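Long-range contact in genome polyprotein (Chicken sicinivirus JSY, PDB 6QWT), which is the 3Dpol part of a viral polyprotein, an RNA-dependent RNA polymerase that probably copies the viral RNA genome: residues 312-326 against 339-353. Numbering follows the deposited sequence.
Sequences LLSAMLTHPDFDTSA and ATVPSIHPSFIADFY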
ATOM      1  N   LEU A 312      13.081  -6.263   8.650  1.00 22.86           N
ATOM      2  CA  LEU A 312      13.780  -7.372   8.002  1.00 24.43           C
ATOM      3  C   LEU A 312      15.269  -7.355   8.322  1.00 23.89           C
ATOM      4  O   LEU A 312      15.854  -8.395   8.645  1.00 22.38           O
ATOM      5  CB  LEU A 312      13.565  -7.318   6.491  1.00 19.86           C
ATOM      6  CG  LEU A 312      12.159  -7.617   5.977  1.00 26.60           C
ATOM      7  CD1 LEU A 312      11.972  -7.041   4.577  1.00 25.03           C
ATOM      8  CD2 LEU A 312      11.884  -9.117   5.993  1.00 27.55           C
ATOM      9  N   LEU A 313      15.896  -6.180   8.234  1.00 21.81           N
ATOM     10  CA  LEU A 313      17.318  -6.072   8.543  1.00 23.75           C
ATOM     11  C   LEU A 313      17.600  -6.468   9.991  1.00 21.80           C
ATOM     12  O   LEU A 313      18.623  -7.098  10.278  1.00 18.67           O
ATOM     13  CB  LEU A 313      17.806  -4.651   8.262  1.00 19.63           C
ATOM     14  CG  LEU A 313      17.921  -4.261   6.783  1.00 20.56           C
ATOM     15  CD1 LEU A 313      17.940  -2.750   6.606  1.00 20.59           C
ATOM     16  CD2 LEU A 313      19.154  -4.876   6.147  1.00 29.02           C
ATOM     17  N   SER A 314      16.698  -6.122  10.917  1.00 21.65           N
ATOM     18  CA  SER A 314      16.912  -6.497  12.313  1.00 21.21           C
ATOM     19  C   SER A 314      16.850  -8.010  12.496  1.00 24.97           C
ATOM     20  O   SER A 314      17.448  -8.549  13.437  1.00 23.25           O
ATOM     21  CB  SER A 314      15.891  -5.801  13.220  1.00 22.36           C
ATOM     22  OG  SER A 314      14.633  -6.454  13.188  1.00 20.63           O
ATOM     23  N   ALA A 315      16.139  -8.708  11.608  1.00 23.33           N
ATOM     24  CA  ALA A 315      16.112 -10.165  11.632  1.00 22.31           C
ATOM     25  C   ALA A 315      17.374 -10.758  11.017  1.00 24.11           C
ATOM     26  O   ALA A 315      17.947 -11.712  11.559  1.00 22.77           O
ATOM     27  CB  ALA A 315      14.876 -10.679  10.888  1.00 23.52           C
ATOM     28  N   MET A 316      17.817 -10.209   9.887  1.00 20.26           N
ATOM     29  CA  MET A 316      18.998 -10.743   9.221  1.00 25.41           C
ATOM     30  C   MET A 316      20.267 -10.456  10.019  1.00 27.43           C
ATOM     31  O   MET A 316      21.215 -11.249   9.976  1.00 25.37           O
ATOM     32  CB  MET A 316      19.085 -10.172   7.802  1.00 22.21           C
ATOM     33  CG  MET A 316      17.793 -10.357   6.993  1.00 26.74           C
ATOM     34  SD  MET A 316      17.793  -9.629   5.328  1.00 28.37           S
ATOM     35  CE  MET A 316      18.946  -8.296   5.560  1.00 27.98           C
ATOM     36  N   LEU A 317      20.290  -9.355  10.775  1.00 22.49           N
ATOM     37  CA  LEU A 317      21.462  -9.012  11.572  1.00 25.39           C
ATOM     38  C   LEU A 317      21.748 -10.035  12.666  1.00 27.43           C
ATOM     39  O   LEU A 317      22.876 -10.089  13.163  1.00 27.04           O
ATOM     40  CB  LEU A 317      21.287  -7.625  12.191  1.00 25.36           C
ATOM     41  CG  LEU A 317      21.653  -6.456  11.275  1.00 26.61           C
ATOM     42  CD1 LEU A 317      21.201  -5.141  11.888  1.00 20.67           C
ATOM     43  CD2 LEU A 317      23.148  -6.447  10.994  1.00 20.69           C
ATOM     44  N   THR A 318      20.758 -10.837  13.057  1.00 26.11           N
ATOM     45  CA  THR A 318      20.978 -11.888  14.040  1.00 28.02           C
ATOM     46  C   THR A 318      21.503 -13.180  13.425  1.00 28.08           C
ATOM     47  O   THR A 318      21.843 -14.107  14.167  1.00 31.24           O
ATOM     48  CB  THR A 318      19.686 -12.183  14.814  1.00 24.37           C
ATOM     49  OG1 THR A 318      18.770 -12.889  13.972  1.00 24.36           O
ATOM     50  CG2 THR A 318      19.038 -10.890  15.295  1.00 25.94           C
ATOM     51  N   HIS A 319      21.582 -13.266  12.102  1.00 26.02           N
ATOM     52  CA  HIS A 319      22.110 -14.467  11.467  1.00 28.34           C
ATOM     53  C   HIS A 319      23.635 -14.443  11.491  1.00 28.78           C
ATOM     54  O   HIS A 319      24.238 -13.426  11.135  1.00 27.84           O
ATOM     55  CB  HIS A 319      21.614 -14.586  10.029  1.00 29.07           C
ATOM     56  CG  HIS A 319      21.821 -15.945   9.434  1.00 31.43           C
ATOM     57  ND1 HIS A 319      23.058 -16.402   9.030  1.00 29.67           N
ATOM     58  CD2 HIS A 319      20.949 -16.951   9.185  1.00 33.80           C
ATOM     59  CE1 HIS A 319      22.939 -17.627   8.552  1.00 30.08           C
ATOM     60  NE2 HIS A 319      21.669 -17.985   8.634  1.00 35.89           N
ATOM     61  N   PRO A 320      24.288 -15.539  11.885  1.00 34.16           N
ATOM     62  CA  PRO A 320      25.756 -15.513  12.004  1.00 34.37           C
ATOM     63  C   PRO A 320      26.479 -15.253  10.692  1.00 33.07           C
ATOM     64  O   PRO A 320      27.574 -14.678  10.705  1.00 31.61           O
ATOM     65  CB  PRO A 320      26.086 -16.907  12.565  1.00 33.20           C
ATOM     66  CG  PRO A 320      24.897 -17.758  12.214  1.00 34.59           C
ATOM     67  CD  PRO A 320      23.716 -16.837  12.287  1.00 31.37           C
ATOM     68  N   ASP A 321      25.902 -15.650   9.560  1.00 30.63           N
ATOM     69  CA  ASP A 321      26.567 -15.527   8.270  1.00 32.56           C
ATOM     70  C   ASP A 321      26.057 -14.352   7.447  1.00 32.73           C
ATOM     71  O   ASP A 321      26.368 -14.269   6.255  1.00 33.36           O
ATOM     72  CB  ASP A 321      26.412 -16.823   7.473  1.00 35.65           C
ATOM     73  CG  ASP A 321      26.958 -18.024   8.214  1.00 37.74           C
ATOM     74  OD1 ASP A 321      26.192 -18.984   8.444  1.00 39.79           O
ATOM     75  OD2 ASP A 321      28.153 -18.001   8.577  1.00 37.32           O
ATOM     76  N   PHE A 322      25.287 -13.447   8.045  1.00 31.14           N
ATOM     77  CA  PHE A 322      24.761 -12.313   7.298  1.00 28.00           C
ATOM     78  C   PHE A 322      25.899 -11.394   6.874  1.00 25.13           C
ATOM     79  O   PHE A 322      26.670 -10.919   7.713  1.00 29.80           O
ATOM     80  CB  PHE A 322      23.742 -11.539   8.131  1.00 28.49           C
ATOM     81  CG  PHE A 322      23.248 -10.280   7.465  1.00 27.37           C
ATOM     82  CD1 PHE A 322      22.695 -10.325   6.196  1.00 26.31           C
ATOM     83  CD2 PHE A 322      23.343  -9.055   8.104  1.00 26.26           C
ATOM     84  CE1 PHE A 322      22.246  -9.174   5.578  1.00 25.02           C
ATOM     85  CE2 PHE A 322      22.893  -7.899   7.490  1.00 26.46           C
ATOM     86  CZ  PHE A 322      22.343  -7.958   6.227  1.00 25.94           C
ATOM     87  N   ASP A 323      26.004 -11.155   5.572  1.00 26.14           N
ATOM     88  CA  ASP A 323      26.948 -10.188   5.027  1.00 29.09           C
ATOM     89  C   ASP A 323      26.239  -8.840   4.961  1.00 29.89           C
ATOM     90  O   ASP A 323      25.298  -8.666   4.180  1.00 31.44           O
ATOM     91  CB  ASP A 323      27.440 -10.637   3.654  1.00 31.82           C
ATOM     92  CG  ASP A 323      28.649  -9.854   3.175  1.00 32.17           C
ATOM     93  OD1 ASP A 323      28.681  -8.618   3.355  1.00 31.14           O
ATOM     94  OD2 ASP A 323      29.567 -10.476   2.604  1.00 36.49           O
ATOM     95  N   THR A 324      26.686  -7.887   5.782  1.00 30.65           N
ATOM     96  CA  THR A 324      26.019  -6.592   5.864  1.00 31.82           C
ATOM     97  C   THR A 324      26.179  -5.758   4.604  1.00 33.27           C
ATOM     98  O   THR A 324      25.631  -4.652   4.545  1.00 39.60           O
ATOM     99  CB  THR A 324      26.535  -5.799   7.070  1.00 34.55           C
ATOM    100  OG1 THR A 324      27.941  -5.559   6.929  1.00 34.59           O
ATOM    101  CG2 THR A 324      26.276  -6.566   8.360  1.00 32.96           C
ATOM    102  N   SER A 325      26.898  -6.254   3.598  1.00 34.84           N
ATOM    103  CA  SER A 325      27.070  -5.546   2.344  1.00 36.38           C
ATOM    104  C   SER A 325      26.477  -6.259   1.138  1.00 37.00           C
ATOM    105  O   SER A 325      26.431  -5.661   0.058  1.00 46.91           O
ATOM    106  CB  SER A 325      28.564  -5.292   2.078  1.00 41.96           C
ATOM    107  OG  SER A 325      29.077  -4.313   2.964  1.00 49.74           O
ATOM    108  N   ALA A 326      26.032  -7.508   1.272  1.00 31.86           N
ATOM    109  CA  ALA A 326      25.546  -8.292   0.135  1.00 30.55           C
ATOM    110  C   ALA A 326      24.085  -8.650   0.378  1.00 29.45           C
ATOM    111  O   ALA A 326      23.755  -9.785   0.727  1.00 25.03           O
ATOM    112  CB  ALA A 326      26.406  -9.542  -0.077  1.00 33.08           C
ATOM    113  N   ALA A 339      16.918 -10.639  -1.019  1.00 25.21           N
ATOM    114  CA  ALA A 339      17.951 -11.579  -1.412  1.00 28.41           C
ATOM    115  C   ALA A 339      19.224 -11.222  -0.662  1.00 26.29           C
ATOM    116  O   ALA A 339      19.557 -10.041  -0.526  1.00 24.63           O
ATOM    117  CB  ALA A 339      18.184 -11.542  -2.926  1.00 23.69           C
ATOM    118  N   THR A 340      19.917 -12.243  -0.167  1.00 27.91           N
ATOM    119  CA  THR A 340      21.184 -12.070   0.529  1.00 27.11           C
ATOM    120  C   THR A 340      22.198 -13.080   0.008  1.00 26.98           C
ATOM    121  O   THR A 340      21.835 -14.137  -0.513  1.00 29.94           O
ATOM    122  CB  THR A 340      21.039 -12.248   2.051  1.00 21.96           C
ATOM    123  OG1 THR A 340      20.649 -13.596   2.340  1.00 27.89           O
ATOM    124  CG2 THR A 340      20.002 -11.287   2.619  1.00 22.41           C
ATOM    125  N   VAL A 341      23.474 -12.736   0.152  1.00 27.29           N
ATOM    126  CA  VAL A 341      24.573 -13.655  -0.131  1.00 29.02           C
ATOM    127  C   VAL A 341      25.448 -13.738   1.115  1.00 31.64           C
ATOM    128  O   VAL A 341      26.106 -12.748   1.469  1.00 29.65           O
ATOM    129  CB  VAL A 341      25.389 -13.210  -1.356  1.00 32.23           C
ATOM    130  CG1 VAL A 341      26.595 -14.118  -1.534  1.00 30.69           C
ATOM    131  CG2 VAL A 341      24.530 -13.215  -2.610  1.00 33.11           C
ATOM    132  N   PRO A 342      25.488 -14.881   1.819  1.00 29.96           N
ATOM    133  CA  PRO A 342      24.749 -16.116   1.529  1.00 29.12           C
ATOM    134  C   PRO A 342      23.243 -15.989   1.760  1.00 30.15           C
ATOM    135  O   PRO A 342      22.794 -15.082   2.460  1.00 32.88           O
ATOM    136  CB  PRO A 342      25.361 -17.126   2.505  1.00 29.23           C
ATOM    137  CG  PRO A 342      25.868 -16.293   3.633  1.00 27.97           C
ATOM    138  CD  PRO A 342      26.363 -15.029   2.998  1.00 32.30           C
ATOM    139  N   SER A 343      22.479 -16.902   1.168  1.00 26.10           N
ATOM    140  CA  SER A 343      21.026 -16.812   1.209  1.00 28.09           C
ATOM    141  C   SER A 343      20.505 -17.132   2.604  1.00 33.93           C
ATOM    142  O   SER A 343      20.863 -18.155   3.194  1.00 34.85           O
ATOM    143  CB  SER A 343      20.414 -17.765   0.184  1.00 30.66           C
ATOM    144  OG  SER A 343      19.000 -17.733   0.239  1.00 37.27           O
ATOM    145  N   ILE A 344      19.656 -16.253   3.129  1.00 30.17           N
ATOM    146  CA  ILE A 344      18.989 -16.460   4.408  1.00 27.56           C
ATOM    147  C   ILE A 344      17.563 -16.912   4.124  1.00 28.25           C
ATOM    148  O   ILE A 344      16.801 -16.204   3.456  1.00 30.14           O
ATOM    149  CB  ILE A 344      19.010 -15.186   5.268  1.00 27.93           C
ATOM    150  CG1 ILE A 344      20.451 -14.808   5.618  1.00 29.90           C
ATOM    151  CG2 ILE A 344      18.184 -15.381   6.531  1.00 28.10           C
ATOM    152  CD1 ILE A 344      20.572 -13.602   6.523  1.00 28.70           C
ATOM    153  N   HIS A 345      17.207 -18.092   4.618  1.00 29.40           N
ATOM    154  CA  HIS A 345      15.894 -18.649   4.333  1.00 31.97           C
ATOM    155  C   HIS A 345      14.823 -17.899   5.123  1.00 29.73           C
ATOM    156  O   HIS A 345      15.058 -17.506   6.271  1.00 29.50           O
ATOM    157  CB  HIS A 345      15.868 -20.138   4.678  1.00 29.63           C
ATOM    158  CG  HIS A 345      14.742 -20.892   4.042  1.00 35.70           C
ATOM    159  ND1 HIS A 345      13.495 -20.997   4.624  1.00 38.10           N
ATOM    160  CD2 HIS A 345      14.678 -21.592   2.886  1.00 34.48           C
ATOM    161  CE1 HIS A 345      12.711 -21.725   3.850  1.00 37.11           C
ATOM    162  NE2 HIS A 345      13.404 -22.098   2.788  1.00 36.07           N
ATOM    163  N   PRO A 346      13.643 -17.674   4.539  1.00 32.06           N
ATOM    164  CA  PRO A 346      12.574 -16.986   5.282  1.00 31.18           C
ATOM    165  C   PRO A 346      12.120 -17.733   6.521  1.00 33.15           C
ATOM    166  O   PRO A 346      11.446 -17.133   7.369  1.00 32.54           O
ATOM    167  CB  PRO A 346      11.442 -16.865   4.250  1.00 29.80           C
ATOM    168  CG  PRO A 346      11.774 -17.854   3.183  1.00 33.69           C
ATOM    169  CD  PRO A 346      13.264 -17.929   3.140  1.00 30.21           C
ATOM    170  N   SER A 347      12.453 -19.019   6.653  1.00 34.64           N
ATOM    171  CA  SER A 347      12.225 -19.718   7.915  1.00 34.15           C
ATOM    172  C   SER A 347      12.939 -19.014   9.060  1.00 31.59           C
ATOM    173  O   SER A 347      12.373 -18.844  10.147  1.00 28.41           O
ATOM    174  CB  SER A 347      12.702 -21.165   7.809  1.00 30.05           C
ATOM    175  OG  SER A 347      11.664 -22.005   7.345  1.00 48.70           O
ATOM    176  N   PHE A 348      14.183 -18.593   8.829  1.00 28.85           N
ATOM    177  CA  PHE A 348      14.955 -17.926   9.872  1.00 30.87           C
ATOM    178  C   PHE A 348      14.316 -16.603  10.272  1.00 30.11           C
ATOM    179  O   PHE A 348      14.234 -16.281  11.462  1.00 26.16           O
ATOM    180  CB  PHE A 348      16.390 -17.712   9.390  1.00 27.53           C
ATOM    181  CG  PHE A 348      17.275 -17.038  10.395  1.00 33.46           C
ATOM    182  CD1 PHE A 348      17.390 -15.655  10.427  1.00 28.31           C
ATOM    183  CD2 PHE A 348      18.003 -17.788  11.306  1.00 30.17           C
ATOM    184  CE1 PHE A 348      18.207 -15.033  11.351  1.00 26.83           C
ATOM    185  CE2 PHE A 348      18.826 -17.171  12.229  1.00 30.13           C
ATOM    186  CZ  PHE A 348      18.927 -15.794  12.252  1.00 29.12           C
ATOM    187  N   ILE A 349      13.869 -15.819   9.290  1.00 30.05           N
ATOM    188  CA  ILE A 349      13.242 -14.536   9.592  1.00 27.72           C
ATOM    189  C   ILE A 349      11.927 -14.749  10.332  1.00 27.59           C
ATOM    190  O   ILE A 349      11.614 -14.032  11.292  1.00 24.78           O
ATOM    191  CB  ILE A 349      13.049 -13.727   8.295  1.00 26.68           C
ATOM    192  CG1 ILE A 349      14.406 -13.358   7.694  1.00 25.32           C
ATOM    193  CG2 ILE A 349      12.219 -12.473   8.549  1.00 23.39           C
ATOM    194  CD1 ILE A 349      14.305 -12.556   6.416  1.00 31.03           C
ATOM    195  N   ALA A 350      11.146 -15.749   9.913  1.00 28.46           N
ATOM    196  CA  ALA A 350       9.884 -16.043  10.586  1.00 32.26           C
ATOM    197  C   ALA A 350      10.106 -16.410  12.048  1.00 31.04           C
ATOM    198  O   ALA A 350       9.369 -15.955  12.929  1.00 28.01           O
ATOM    199  CB  ALA A 350       9.152 -17.171   9.857  1.00 30.22           C
ATOM    200  N   ASP A 351      11.124 -17.232  12.325  1.00 30.80           N
ATOM    201  CA  ASP A 351      11.376 -17.664  13.697  1.00 29.30           C
ATOM    202  C   ASP A 351      11.867 -16.509  14.561  1.00 28.31           C
ATOM    203  O   ASP A 351      11.494 -16.405  15.736  1.00 30.49           O
ATOM    204  CB  ASP A 351      12.379 -18.819  13.709  1.00 31.96           C
ATOM    205  CG  ASP A 351      11.833 -20.080  13.054  1.00 34.75           C
ATOM    206  OD1 ASP A 351      12.612 -20.789  12.382  1.00 38.12           O
ATOM    207  OD2 ASP A 351      10.624 -20.359  13.207  1.00 38.26           O
ATOM    208  N   PHE A 352      12.707 -15.631  14.005  1.00 24.27           N
ATOM    209  CA  PHE A 352      13.134 -14.456  14.761  1.00 29.10           C
ATOM    210  C   PHE A 352      11.954 -13.547  15.078  1.00 25.03           C
ATOM    211  O   PHE A 352      11.847 -13.021  16.192  1.00 27.43           O
ATOM    212  CB  PHE A 352      14.203 -13.674  13.995  1.00 27.52           C
ATOM    213  CG  PHE A 352      14.445 -12.298  14.554  1.00 27.22           C
ATOM    214  CD1 PHE A 352      15.317 -12.114  15.616  1.00 25.81           C
ATOM    215  CD2 PHE A 352      13.778 -11.195  14.042  1.00 22.29           C
ATOM    216  CE1 PHE A 352      15.532 -10.856  16.145  1.00 29.45           C
ATOM    217  CE2 PHE A 352      13.987  -9.933  14.567  1.00 27.18           C
ATOM    218  CZ  PHE A 352      14.864  -9.762  15.621  1.00 25.31           C
ATOM    219  N   TYR A 353      11.071 -13.332  14.098  1.00 25.14           N
ATOM    220  CA  TYR A 353       9.903 -12.486  14.315  1.00 28.05           C
ATOM    221  C   TYR A 353       9.023 -13.035  15.433  1.00 28.66           C
ATOM    222  O   TYR A 353       8.488 -12.269  16.243  1.00 28.41           O
ATOM    223  CB  TYR A 353       9.098 -12.359  13.020  1.00 26.07           C
ATOM    224  CG  TYR A 353       9.563 -11.260  12.089  1.00 24.76           C
ATOM    225  CD1 TYR A 353       9.079 -11.179  10.788  1.00 25.73           C
ATOM    226  CD2 TYR A 353      10.482 -10.304  12.506  1.00 22.78           C
ATOM    227  CE1 TYR A 353       9.494 -10.176   9.928  1.00 24.32           C
ATOM    228  CE2 TYR A 353      10.906  -9.298  11.652  1.00 21.62           C
ATOM    229  CZ  TYR A 353      10.408  -9.238  10.362  1.00 26.25           C
ATOM    230  OH  TYR A 353      10.817  -8.242   9.502  1.00 23.30           O
TER
HETATM  231  O   HOH W   1      28.911 -12.286   0.701  1.00 39.17           O
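Ala-315 lies against Phe-352 where helix 298-316 meets helix 346-356: its CA stands over one ring face, 3.9 Å from the Phe-352 centroid, a CH-pi contact. The short helix segments run nearly perpendicular (101°), and their axes approach to 9.4 Å, a spacing compatible with a small residue at the crossing. The CB of Ala-315 also meets Ile-349 CG2 at 4.0 Å.

Next to it, His-319 turns an edge onto the face of Phe-348 in a T-shaped pair, centroids 4.7 Å apart and planes at 63°, with CD2 over the middle of the phenyl ring. Phe-348, its CG anti to the backbone N (chi1 -180°), extends far enough to receive this edge while its own rim meets Ala-315 O and Thr-318 OG1. Ile-344 CG1 covers one face of the imidazole, and Ile-344 CD1 reaches Phe-322 CD1 at 3.9 Å; Asp-321 N donates to His-319 ND1 near the ring plane, which should limit rotation of the ring.

Toward solvent the contact thins to Pro-342, which follows a cis peptide and touches Asp-321, and to a water donating to both Asp-323 OD2 (2.7 Å) and Val-341 O. A single direct hydrogen bond joins the segments, Val-341 N to Ala-326 O (3.0 Å), just beyond the hairpin strands.

The contact belongs to the RNA-dependent RNA polymerase catalytic region, at one end of the palm-type antiparallel sheet: Leu-312 packs on both strand 327-332 and strand 335-340, Ile-349 on Tyr-338 of the latter, while Leu-313 faces helix 70-81.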